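Local atomic coordinates of calcium uptake protein 3, mitochondrial (Homo sapiens, PDB entry 6AGI), a protein that senses calcium through its EF-hands and, as a disulfide-linked heterodimer with MICU1, regulates the mitochondrial calcium uniporter in the central nervous system and skeletal muscle. Residues B[100-104]-B[105-109]; B[149-152]-B[153-156]; B[212-216]-B[217-221]; B[244-247]-B[248-252]. One frame throughout, in Å; residues are numbered along the deposited sequence.

Contact 1 (B[100-104]-B[105-109])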
# COMPACT_ATOMS: atom_id res chain seq x y z
N LEU B 100 -5.42 -8.42 -11.56
CA LEU B 100 -4.95 -9.52 -10.72
C LEU B 100 -4.30 -9.05 -9.40
O LEU B 100 -4.32 -9.79 -8.41
CB LEU B 100 -4.00 -10.39 -11.53
CG LEU B 100 -4.64 -11.24 -12.63
CD1 LEU B 100 -3.64 -12.23 -13.20
CD2 LEU B 100 -5.87 -11.95 -12.09
N THR B 101 -3.72 -7.84 -9.36
CA THR B 101 -3.07 -7.41 -8.12
C THR B 101 -3.96 -6.55 -7.22
O THR B 101 -3.59 -6.29 -6.07
CB THR B 101 -1.77 -6.63 -8.41
OG1 THR B 101 -2.08 -5.42 -9.09
CG2 THR B 101 -0.84 -7.44 -9.29
N LYS B 102 -5.11 -6.06 -7.72
CA LYS B 102 -5.91 -5.12 -6.96
C LYS B 102 -6.63 -5.79 -5.80
O LYS B 102 -7.07 -6.93 -5.92
CB LYS B 102 -6.94 -4.41 -7.83
CG LYS B 102 -6.36 -3.32 -8.70
CD LYS B 102 -7.46 -2.52 -9.38
CE LYS B 102 -6.91 -1.47 -10.36
NZ LYS B 102 -6.38 -2.02 -11.63
N PRO B 103 -6.79 -5.10 -4.68
CA PRO B 103 -7.71 -5.56 -3.66
C PRO B 103 -9.12 -5.22 -4.11
O PRO B 103 -9.33 -4.50 -5.10
CB PRO B 103 -7.31 -4.76 -2.41
CG PRO B 103 -6.09 -3.96 -2.82
CD PRO B 103 -6.20 -3.80 -4.31
N HIS B 104 -10.10 -5.77 -3.41
CA HIS B 104 -11.47 -5.57 -3.85
C HIS B 104 -11.85 -4.08 -3.82
O HIS B 104 -12.38 -3.54 -4.81
CB HIS B 104 -12.42 -6.42 -3.01
CG HIS B 104 -12.31 -7.88 -3.28
ND1 HIS B 104 -13.00 -8.49 -4.31
CD2 HIS B 104 -11.62 -8.87 -2.65
CE1 HIS B 104 -12.73 -9.78 -4.31
NE2 HIS B 104 -11.90 -10.04 -3.32
N ALA B 105 -11.49 -3.37 -2.74
CA ALA B 105 -11.77 -1.94 -2.68
C ALA B 105 -11.08 -1.18 -3.83
O ALA B 105 -11.55 -0.10 -4.27
CB ALA B 105 -11.36 -1.45 -1.30
N GLY B 106 -10.02 -1.76 -4.36
CA GLY B 106 -9.37 -1.13 -5.48
C GLY B 106 -10.22 -1.14 -6.73
O GLY B 106 -10.03 -0.28 -7.59
N PHE B 107 -11.16 -2.09 -6.84
CA PHE B 107 -11.99 -2.13 -8.04
C PHE B 107 -12.75 -0.83 -8.15
O PHE B 107 -12.95 -0.29 -9.25
CB PHE B 107 -13.00 -3.30 -8.00
CG PHE B 107 -12.38 -4.69 -7.89
CD1 PHE B 107 -11.01 -4.90 -7.99
CD2 PHE B 107 -13.21 -5.77 -7.61
CE1 PHE B 107 -10.46 -6.18 -7.86
CE2 PHE B 107 -12.68 -7.07 -7.46
CZ PHE B 107 -11.31 -7.28 -7.59
N ARG B 108 -13.16 -0.28 -7.00
CA ARG B 108 -13.83 1.01 -6.99
C ARG B 108 -12.87 2.13 -7.33
O ARG B 108 -13.22 3.03 -8.10
CB ARG B 108 -14.46 1.27 -5.63
CG ARG B 108 -15.26 2.52 -5.58
CD ARG B 108 -15.75 2.74 -4.16
NE ARG B 108 -16.40 1.55 -3.58
CZ ARG B 108 -17.71 1.34 -3.53
NH1 ARG B 108 -18.57 2.22 -4.03
NH2 ARG B 108 -18.17 0.22 -2.97
N ILE B 109 -11.64 2.08 -6.78
CA ILE B 109 -10.68 3.11 -7.21
C ILE B 109 -10.49 3.07 -8.73
O ILE B 109 -10.40 4.10 -9.40
CB ILE B 109 -9.35 2.98 -6.46
CG1 ILE B 109 -9.49 3.38 -5.00
CG2 ILE B 109 -8.25 3.86 -7.08
CD1 ILE B 109 -8.39 2.75 -4.09
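In the first turn of helix 104-114, the entering helix of EF-hand 1 that leads to the calcium ligand Asp115, the ring of Phe107 folds back over the backbone of His104. The CA of His104 stands almost exactly over the centre of the Phe107 ring, 3.9 Å from it and 3° off the normal, which makes a CH-pi contact. Phe107 reaches this place with CG anti to its carbonyl carbon and beside the backbone N (chi1 -59°), a torsion that carries the ring back over the first turn. The His104 side chain runs alongside in the same direction; its ND1 comes to 3.5 Å from Phe107 CE2, and the two ring planes meet obliquely at 61°. A large flat hydrocarbon suits this site, since it also meets the ring of Tyr231 edge-to-face and packs on Met234 of helix 227-250.

The turn itself is set by the backbone. Phe107 N bonds to His104 O at 2.8 Å, the donor standing above the carbonyl plane, while Gly106 N gives a weak bond of 2.9 Å to Pro103 O. Pro103, which has no N-H to offer, fits the linker ahead of the helix and packs on Ile311 of the second subunit. Glycine fits position 106 because a side chain there would point toward Lys102 and Pro103. Lys102 brings the first part of its chain to this side: its CB lies in the plane of the Phe107 ring, at the edge and 3.9 Å from CE1, and its CD lies 3.9 Å from Gly106 O.

Contact 2 (B[149-152]-B[153-156])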
# COMPACT_ATOMS: atom_id res chain seq x y z
N LYS B 149 12.34 0.46 -36.73
CA LYS B 149 12.11 -0.73 -35.91
C LYS B 149 11.26 -0.39 -34.70
O LYS B 149 10.42 -1.20 -34.28
CB LYS B 149 13.44 -1.37 -35.49
CG LYS B 149 13.89 -2.42 -36.49
CD LYS B 149 15.03 -3.28 -35.98
CE LYS B 149 14.98 -4.68 -36.60
NZ LYS B 149 14.63 -4.68 -38.06
N ARG B 150 11.47 0.79 -34.11
CA ARG B 150 10.59 1.26 -33.05
C ARG B 150 9.15 1.41 -33.55
O ARG B 150 8.19 1.08 -32.83
CB ARG B 150 11.13 2.56 -32.49
CG ARG B 150 12.00 2.30 -31.30
CD ARG B 150 13.20 3.20 -31.28
NE ARG B 150 12.81 4.53 -30.84
CZ ARG B 150 13.46 5.65 -31.14
NH1 ARG B 150 14.58 5.62 -31.87
NH2 ARG B 150 13.00 6.79 -30.67
N ALA B 151 8.98 1.92 -34.76
CA ALA B 151 7.64 2.03 -35.34
C ALA B 151 7.03 0.66 -35.53
O ALA B 151 5.83 0.48 -35.31
CB ALA B 151 7.70 2.80 -36.65
N MET B 152 7.83 -0.33 -35.95
CA MET B 152 7.27 -1.67 -36.13
C MET B 152 6.83 -2.25 -34.79
O MET B 152 5.76 -2.87 -34.70
CB MET B 152 8.30 -2.58 -36.80
CG MET B 152 7.69 -3.59 -37.79
SD MET B 152 8.99 -4.68 -38.43
CE MET B 152 10.20 -3.49 -39.04
N LEU B 153 7.61 -2.05 -33.74
CA LEU B 153 7.20 -2.59 -32.44
C LEU B 153 5.99 -1.84 -31.91
O LEU B 153 5.11 -2.44 -31.28
CB LEU B 153 8.39 -2.52 -31.47
CG LEU B 153 8.40 -2.92 -29.98
CD1 LEU B 153 8.11 -4.39 -29.69
CD2 LEU B 153 9.66 -2.47 -29.30
N ARG B 154 5.91 -0.53 -32.18
CA ARG B 154 4.75 0.25 -31.81
C ARG B 154 3.51 -0.25 -32.51
O ARG B 154 2.45 -0.40 -31.90
CB ARG B 154 5.00 1.71 -32.14
CG ARG B 154 3.99 2.70 -31.63
CD ARG B 154 4.51 4.13 -31.86
NE ARG B 154 5.91 4.25 -31.43
CZ ARG B 154 6.91 4.67 -32.21
NH1 ARG B 154 6.68 5.02 -33.47
NH2 ARG B 154 8.15 4.74 -31.72
N LEU B 155 3.63 -0.54 -33.81
CA LEU B 155 2.52 -1.16 -34.53
C LEU B 155 2.13 -2.48 -33.91
O LEU B 155 0.94 -2.74 -33.67
CB LEU B 155 2.90 -1.35 -36.00
CG LEU B 155 1.77 -2.01 -36.80
CD1 LEU B 155 0.66 -1.03 -37.17
CD2 LEU B 155 2.36 -2.63 -38.04
N GLN B 156 3.12 -3.34 -33.64
CA GLN B 156 2.82 -4.65 -33.08
C GLN B 156 2.01 -4.53 -31.80
O GLN B 156 1.09 -5.32 -31.55
CB GLN B 156 4.10 -5.45 -32.84
CG GLN B 156 4.58 -6.27 -34.06
CD GLN B 156 5.72 -7.21 -33.71
OE1 GLN B 156 6.20 -7.22 -32.59
NE2 GLN B 156 6.17 -7.99 -34.68
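Leu153 and Lys149 begin a run of regular alpha-helical bonds in helix 147-158, Leu153 N reaching Lys149 O at 3.0 Å. The buried side chain of Leu153 packs on Tyr11 and Ala12, a place that suits a branched hydrocarbon.

Arg154 repeats the backbone bond to Arg150 O and adds a side chain that doubles back. With CG anti to the backbone N (chi1 -171°) and a bend at chi3 of -47°, its guanidinium lies over the preceding turn. One face of the Arg154 guanidinium looks onto Arg150 O, while Arg154 NH1 lies 3.7 Å from Ala151 CA and Arg154 NH2 3.8 Å from Arg150 CB; a small residue at Ala151 is consistent with the flat group lying this close. The Arg150 guanidinium turns elsewhere, NH2 bonding to Ile143 O. An alanine in place of Arg154 lacks the guanidinium and would probably leave Arg150 O and Ala151 CA without their cover and Glu139 without this neighbour.

Leu155 bonds through its N to Ala151 O at 2.9 Å. Gln156 does the same to Met152 O, its CG 3.7 Å from that oxygen.

Beyond the helix, Met152 and Gln156 rest on Leu8 of helix 6-9, and the backbone of Gln156 bonds to Leu31 in strand 30-32.

Contact 3 (B[212-216]-B[217-221])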
# COMPACT_ATOMS: atom_id res chain seq x y z
N LEU B 212 -12.58 -7.94 -24.93
CA LEU B 212 -13.08 -7.16 -23.79
C LEU B 212 -13.91 -5.98 -24.27
O LEU B 212 -14.88 -5.59 -23.61
CB LEU B 212 -11.92 -6.71 -22.90
CG LEU B 212 -11.44 -7.87 -22.05
CD1 LEU B 212 -10.34 -7.41 -21.10
CD2 LEU B 212 -12.61 -8.55 -21.28
N LEU B 213 -13.57 -5.42 -25.43
CA LEU B 213 -14.31 -4.28 -25.95
C LEU B 213 -15.75 -4.67 -26.32
O LEU B 213 -16.71 -3.96 -25.96
CB LEU B 213 -13.54 -3.74 -27.14
CG LEU B 213 -13.27 -2.26 -27.31
CD1 LEU B 213 -12.66 -1.70 -26.05
CD2 LEU B 213 -12.31 -2.11 -28.50
N VAL B 214 -15.93 -5.80 -27.01
CA VAL B 214 -17.27 -6.28 -27.37
C VAL B 214 -18.01 -6.84 -26.15
O VAL B 214 -19.22 -6.64 -25.98
CB VAL B 214 -17.15 -7.33 -28.50
CG1 VAL B 214 -18.49 -7.89 -28.85
CG2 VAL B 214 -16.57 -6.65 -29.73
N HIS B 215 -17.29 -7.56 -25.29
CA HIS B 215 -17.91 -8.09 -24.09
C HIS B 215 -18.49 -6.96 -23.23
O HIS B 215 -19.59 -7.10 -22.68
CB HIS B 215 -16.88 -8.90 -23.31
CG HIS B 215 -17.38 -9.43 -22.00
ND1 HIS B 215 -18.15 -10.56 -21.90
CD2 HIS B 215 -17.21 -8.98 -20.74
CE1 HIS B 215 -18.44 -10.79 -20.64
NE2 HIS B 215 -17.89 -9.84 -19.91
N PHE B 216 -17.77 -5.83 -23.13
CA PHE B 216 -18.15 -4.71 -22.26
C PHE B 216 -19.21 -3.83 -22.90
O PHE B 216 -20.21 -3.50 -22.26
CB PHE B 216 -16.92 -3.86 -21.92
CG PHE B 216 -16.05 -4.45 -20.86
CD1 PHE B 216 -16.57 -5.34 -19.92
CD2 PHE B 216 -14.71 -4.14 -20.80
CE1 PHE B 216 -15.76 -5.88 -18.92
CE2 PHE B 216 -13.89 -4.69 -19.82
CZ PHE B 216 -14.42 -5.56 -18.87
N PHE B 217 -18.99 -3.40 -24.15
CA PHE B 217 -19.84 -2.40 -24.78
C PHE B 217 -20.59 -2.92 -25.99
O PHE B 217 -21.10 -2.11 -26.78
CB PHE B 217 -19.01 -1.18 -25.16
CG PHE B 217 -18.01 -0.80 -24.13
CD1 PHE B 217 -18.41 -0.16 -22.96
CD2 PHE B 217 -16.67 -1.11 -24.30
CE1 PHE B 217 -17.49 0.18 -21.99
CE2 PHE B 217 -15.76 -0.78 -23.33
CZ PHE B 217 -16.17 -0.14 -22.17
N GLY B 218 -20.67 -4.23 -26.19
CA GLY B 218 -21.47 -4.76 -27.27
C GLY B 218 -20.81 -4.64 -28.62
O GLY B 218 -19.71 -4.08 -28.78
N LYS B 219 -21.51 -5.16 -29.63
CA LYS B 219 -20.96 -5.21 -30.97
C LYS B 219 -21.00 -3.84 -31.64
O LYS B 219 -20.17 -3.56 -32.52
CB LYS B 219 -21.71 -6.23 -31.82
CG LYS B 219 -21.28 -7.68 -31.64
CD LYS B 219 -21.86 -8.30 -30.35
CE LYS B 219 -21.63 -9.81 -30.28
NZ LYS B 219 -22.03 -10.38 -28.95
N LYS B 220 -21.94 -2.99 -31.26
CA LYS B 220 -21.99 -1.64 -31.80
C LYS B 220 -21.19 -0.64 -30.97
O LYS B 220 -20.95 0.48 -31.44
CB LYS B 220 -23.44 -1.15 -31.91
CG LYS B 220 -24.37 -2.06 -32.70
CD LYS B 220 -25.58 -2.56 -31.87
CE LYS B 220 -26.69 -1.50 -31.63
NZ LYS B 220 -27.83 -2.08 -30.78
N GLY B 221 -20.77 -1.01 -29.77
CA GLY B 221 -20.02 -0.10 -28.92
C GLY B 221 -20.83 0.95 -28.19
O GLY B 221 -20.27 1.97 -27.77
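Phe217 lays its ring over the CB of Phe216, and this is the tight side of the contact. Phe216 CB stands 3.6 Å from the centre of the Phe217 ring, 13° off the normal, giving a CH-pi contact between neighbours in sequence. The Phe216 ring lies farther out and turns its edge to the face of Phe217 in a T-shaped pair with planes 67° apart. Leu213 CD1 adds a looser apolar touch, 4.2 Å from Phe217 CE2. In the backbone, Phe217 N bonds to Leu213 O at 3.0 Å, a regular alpha-helical bond. An alanine in place of Phe217 has no ring, and Phe216 would probably lose both the cover over its CB and the face its ring edge meets.

The other side opens toward solvent. Gly218 N still reaches Val214 O at 2.8 Å, but its positive phi, easy for glycine, takes the chain out of the helix. Gly218 O then faces back, 3.6 Å from Val214 CA in a CA-H...O contact. The exposed Lys219 crosses Val214 at about a right angle, Lys219 CD 3.7 Å from Val214 CG1, and its NZ bonds to Thr68 O.

Helix 211-217 thus sits with Leu213 and Phe217 against helix 124-138, the exiting helix of EF-hand 1, which carries the calcium ligand Glu126, while Leu212 packs on helix 90-101 and Phe216 meets Phe233 of helix 227-250 edge-to-face.

Contact 4 (B[244-247]-B[248-252])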
# COMPACT_ATOMS: atom_id res chain seq x y z
N ILE B 244 -7.44 -21.83 -11.84
CA ILE B 244 -6.56 -22.54 -12.76
C ILE B 244 -5.26 -22.92 -12.07
O ILE B 244 -4.74 -24.02 -12.28
CB ILE B 244 -6.33 -21.71 -14.04
CG1 ILE B 244 -7.61 -21.69 -14.86
CG2 ILE B 244 -5.19 -22.28 -14.87
CD1 ILE B 244 -7.75 -20.48 -15.79
N GLU B 245 -4.70 -22.04 -11.23
CA GLU B 245 -3.46 -22.44 -10.57
C GLU B 245 -3.71 -23.61 -9.61
O GLU B 245 -3.06 -24.67 -9.71
CB GLU B 245 -2.85 -21.26 -9.82
CG GLU B 245 -1.70 -20.50 -10.53
CD GLU B 245 -0.36 -21.26 -10.54
OE1 GLU B 245 0.21 -21.49 -9.44
OE2 GLU B 245 0.13 -21.63 -11.65
N PHE B 246 -4.70 -23.45 -8.73
CA PHE B 246 -5.02 -24.48 -7.75
C PHE B 246 -5.23 -25.83 -8.43
O PHE B 246 -4.52 -26.80 -8.15
CB PHE B 246 -6.27 -24.07 -6.95
CG PHE B 246 -6.60 -25.02 -5.83
CD1 PHE B 246 -5.96 -24.93 -4.60
CD2 PHE B 246 -7.53 -26.02 -6.00
CE1 PHE B 246 -6.23 -25.83 -3.56
CE2 PHE B 246 -7.82 -26.92 -4.97
CZ PHE B 246 -7.16 -26.82 -3.75
N LEU B 247 -6.14 -25.86 -9.41
CA LEU B 247 -6.46 -27.08 -10.14
C LEU B 247 -5.25 -27.60 -10.89
O LEU B 247 -5.11 -28.82 -11.09
CB LEU B 247 -7.61 -26.79 -11.11
CG LEU B 247 -9.02 -26.52 -10.56
CD1 LEU B 247 -9.92 -25.91 -11.63
CD2 LEU B 247 -9.64 -27.79 -10.04
N SER B 248 -4.36 -26.71 -11.34
CA SER B 248 -3.10 -27.14 -11.93
C SER B 248 -2.26 -27.93 -10.94
O SER B 248 -1.35 -28.65 -11.37
CB SER B 248 -2.30 -25.95 -12.45
OG SER B 248 -2.92 -25.35 -13.58
N TYR B 249 -2.52 -27.81 -9.64
CA TYR B 249 -1.77 -28.66 -8.71
C TYR B 249 -2.57 -29.72 -7.98
O TYR B 249 -1.97 -30.65 -7.43
CB TYR B 249 -1.04 -27.80 -7.67
CG TYR B 249 0.04 -26.94 -8.29
CD1 TYR B 249 -0.30 -25.74 -8.91
CD2 TYR B 249 1.37 -27.32 -8.29
CE1 TYR B 249 0.66 -24.94 -9.49
CE2 TYR B 249 2.34 -26.52 -8.87
CZ TYR B 249 1.97 -25.33 -9.47
OH TYR B 249 2.90 -24.49 -10.05
N SER B 250 -3.90 -29.61 -7.90
CA SER B 250 -4.67 -30.54 -7.06
C SER B 250 -4.69 -31.95 -7.62
O SER B 250 -4.78 -32.92 -6.84
CB SER B 250 -6.10 -30.04 -6.83
OG SER B 250 -6.77 -29.68 -8.03
N ASN B 251 -4.59 -32.10 -8.93
CA ASN B 251 -4.88 -33.37 -9.60
C ASN B 251 -6.10 -34.06 -8.99
O ASN B 251 -6.02 -35.17 -8.46
CB ASN B 251 -3.64 -34.28 -9.56
CG ASN B 251 -2.34 -33.51 -9.78
OD1 ASN B 251 -2.16 -32.82 -10.79
ND2 ASN B 251 -1.40 -33.67 -8.85
N GLY B 252 -7.25 -33.39 -9.10
CA GLY B 252 -8.55 -33.93 -8.74
C GLY B 252 -8.89 -34.04 -7.27
O GLY B 252 -9.92 -34.63 -6.93
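Ser248 doubles back on Ile244 near the C-terminal end of the long helix 227-250, in the familiar manner of a helical serine that bonds to the carbonyl four residues earlier. Ser248 OG donates to Ile244 O at 2.6 Å and Ser248 N to the same oxygen at 2.9 Å, from opposite faces of the carbonyl plane, so one oxygen is gripped twice. The torsion allows this: OG is anti to the carbonyl carbon (chi1 -69°), beside the backbone N. Serine suits the site because it is small and brings its own donor.

One residue on, the turn tightens. Phe246 O accepts from Tyr249 N at 2.7 Å, with that donor above the carbonyl plane, and from Ser250 N at 2.9 Å within the plane; Asn251 then leaves helical geometry with positive phi, a conformation asparagine tolerates well.

Around this core, Tyr249 sets its ring edge toward Glu245 O. The Glu245 side chain runs beside the ring, its OE1 3.5 Å from Tyr249 CE1, with carboxylate and ring planes 65° apart. Both side chains are backed by Ile264 of helix 258-265.

Farther out, Phe246 is held by the rings of Phe293 and Phe296, each edge-to-face with it, while Ile256 of strand 255-256 touches Phe246, Tyr249 and Ser250. On this side Phe246 CE2 lies 4.0 Å from Ser250 CB.

The four contacts are local, follow one another in series and neither nest nor cross; none closes a long loop. Contact 1 marks the turn from helix 90-101 into the entering helix of EF-hand 1. Contact 2 lies farther on, within helix 147-158, and joins it to the N-terminal part around helix 6-9 and strand 30-32. After an unmodelled stretch, contact 3 ends helix 211-217 against helix 124-138. Contact 4 then finishes helix 227-250, the element that packs on contact 1 earlier in its course and on contact 3 through Phe233. Contacts 1 and 4 approach most closely, their nearest atoms about 9 Å apart.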